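Local atomic coordinates of glucan-binding protein C, GbpC (Streptococcus mutans UA159, PDB entry 5UQZ), a protein that probably binds glucan at the cell surface and mediates both sucrose-independent and sucrose-dependent adherence of the bacterium, and carries a calcium site in its beta-supersandwich domain. Residues A[267-272]-A[277-282]. Sequence-based numbering, arbitrary orientation.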
loop_
_atom_site.group_PDB
_atom_site.type_symbol
_atom_site.label_atom_id
_atom_site.label_comp_id
_atom_site.label_asym_id
_atom_site.label_seq_id
_atom_site.Cartn_x
_atom_site.Cartn_y
_atom_site.Cartn_z
ATOM N N ASN A 267 -5.991 9.611 7.370
ATOM C CA ASN A 267 -5.587 8.430 8.124
ATOM C C ASN A 267 -4.078 8.361 8.259
ATOM O O ASN A 267 -3.534 7.319 8.634
ATOM C CB ASN A 267 -6.144 7.153 7.497
ATOM C CG ASN A 267 -5.611 6.875 6.103
ATOM O OD1 ASN A 267 -4.722 7.578 5.620
ATOM N ND2 ASN A 267 -6.153 5.847 5.454
ATOM N N GLN A 268 -3.391 9.487 7.998
ATOM C CA GLN A 268 -1.932 9.499 7.956
ATOM C C GLN A 268 -1.276 10.116 9.192
ATOM O O GLN A 268 -0.173 9.687 9.567
ATOM C CB GLN A 268 -1.470 10.325 6.741
ATOM C CG GLN A 268 0.008 10.145 6.401
ATOM C CD GLN A 268 0.284 8.837 5.659
ATOM O OE1 GLN A 268 -0.569 8.332 4.938
ATOM N NE2 GLN A 268 1.469 8.283 5.841
ATOM N N TYR A 269 -1.899 11.130 9.806
ATOM C CA TYR A 269 -1.289 11.852 10.924
ATOM C C TYR A 269 -2.238 11.899 12.097
ATOM O O TYR A 269 -3.373 12.370 11.967
ATOM C CB TYR A 269 -0.975 13.317 10.478
ATOM C CG TYR A 269 0.132 13.333 9.436
ATOM C CD1 TYR A 269 1.455 13.073 9.795
ATOM C CD2 TYR A 269 -0.156 13.557 8.085
ATOM C CE1 TYR A 269 2.462 12.995 8.834
ATOM C CE2 TYR A 269 0.856 13.503 7.118
ATOM C CZ TYR A 269 2.145 13.208 7.501
ATOM O OH TYR A 269 3.146 13.136 6.561
ATOM N N LYS A 270 -1.745 11.460 13.256
ATOM C CA LYS A 270 -2.503 11.659 14.487
ATOM C C LYS A 270 -2.848 13.130 14.679
ATOM O O LYS A 270 -3.904 13.454 15.226
ATOM C CB LYS A 270 -1.703 11.135 15.678
ATOM C CG LYS A 270 -1.533 9.624 15.654
ATOM C CD LYS A 270 -0.850 9.212 16.960
ATOM C CE LYS A 270 -0.554 7.763 17.041
ATOM N NZ LYS A 270 0.019 7.546 18.440
ATOM N N ALA A 271 -1.966 14.043 14.260
ATOM C CA ALA A 271 -2.243 15.472 14.412
ATOM C C ALA A 271 -3.478 15.894 13.638
ATOM O O ALA A 271 -4.076 16.937 13.938
ATOM C CB ALA A 271 -1.046 16.299 13.929
ATOM N N ASN A 272 -3.870 15.111 12.636
ATOM C CA ASN A 272 -5.056 15.389 11.842
ATOM C C ASN A 272 -6.208 14.469 12.217
ATOM O O ASN A 272 -7.180 14.385 11.481
ATOM C CB ASN A 272 -4.766 15.246 10.338
ATOM C CG ASN A 272 -3.793 16.278 9.849
ATOM O OD1 ASN A 272 -3.628 17.344 10.472
ATOM N ND2 ASN A 272 -3.149 15.992 8.714
ATOM N N ASN A 277 -0.084 7.000 13.250
ATOM C CA ASN A 277 0.691 7.676 12.211
ATOM C C ASN A 277 1.084 6.682 11.132
ATOM O O ASN A 277 1.487 5.554 11.424
ATOM C CB ASN A 277 1.954 8.280 12.810
ATOM C CG ASN A 277 1.652 9.504 13.647
ATOM O OD1 ASN A 277 0.897 10.391 13.222
ATOM N ND2 ASN A 277 2.244 9.576 14.837
ATOM N N GLY A 278 1.005 7.121 9.881
ATOM C CA GLY A 278 1.390 6.302 8.764
ATOM C C GLY A 278 2.866 6.314 8.443
ATOM O O GLY A 278 3.366 5.329 7.882
ATOM N N ASP A 279 3.548 7.431 8.733
ATOM C CA ASP A 279 4.915 7.673 8.273
ATOM C C ASP A 279 5.910 6.966 9.176
ATOM O O ASP A 279 5.623 6.645 10.343
ATOM C CB ASP A 279 5.344 9.147 8.353
ATOM C CG ASP A 279 4.621 10.068 7.390
ATOM O OD1 ASP A 279 3.883 9.609 6.506
ATOM O OD2 ASP A 279 4.851 11.324 7.515
ATOM N N GLY A 280 7.114 6.771 8.631
ATOM C CA GLY A 280 8.258 6.343 9.407
ATOM C C GLY A 280 8.347 4.833 9.530
ATOM O O GLY A 280 7.458 4.081 9.119
ATOM N N ALA A 281 9.454 4.388 10.134
ATOM C CA ALA A 281 9.673 2.961 10.304
ATOM C C ALA A 281 8.596 2.316 11.163
ATOM O O ALA A 281 8.305 1.123 11.000
ATOM C CB ALA A 281 11.051 2.713 10.920
ATOM N N ASP A 282 8.015 3.066 12.096
ATOM C CA ASP A 282 7.000 2.542 13.002
ATOM C C ASP A 282 5.582 2.863 12.559
ATOM O O ASP A 282 4.627 2.523 13.273
ATOM C CB ASP A 282 7.235 3.058 14.427
ATOM C CG ASP A 282 8.596 2.675 14.961
ATOM O OD1 ASP A 282 9.114 1.610 14.563
ATOM O OD2 ASP A 282 9.144 3.439 15.787
HETATM O O HOH W 1 2.639 9.895 10.014
HETATM O O HOH W 2 0.809 13.209 13.652
#
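Gln-268 turns its CG away from its own N (chi1 -167°) and bends at chi2, which brings its amide to the carboxylate of Asp-279; Tyr-269, its CG beside its own N (chi1 -68°), sends its hydroxyl to the same group. The contact closes part of the long loop between strands 260-263 and 303-306 of the beta-supersandwich. Asp-279 is gripped at both oxygens: NE2 of Gln-268 donates to Asp-279 OD1 from the anti side (2.8 Å), and OH of Tyr-269 to Asp-279 OD2 from the syn side (2.7 Å), both tilted out of the carboxylate plane, the amide bond noticeably bent. Ring and carboxylate planes stand perpendicular, with OD2 at the ring edge, while CG of Gln-268 lies over one face of the Tyr-269 ring, offset toward the rim. OE1 of Gln-268 accepts from ND2 of Asn-226, a calcium ligand, making this amide a second-shell link between loop and metal site. The Gln-268 carbonyl O accepts a hydrogen bond from Gly-278 N (2.8 Å). A water donates to that O and accepts from Asp-279 N. The side-chain OD1 of Asn-277 accepts the Lys-270 N-H (2.9 Å, 171° at the hydrogen). The extended Lys-270 side chain crosses that of Asn-277 at about a right angle, Lys-270 CG 3.5 Å from Asn-277 OD1, and carries NZ to a salt bridge with Glu-34 of helix 3-51. A second water donates to Asn-277 OD1 (2.9 Å) and accepts from Ala-271 N.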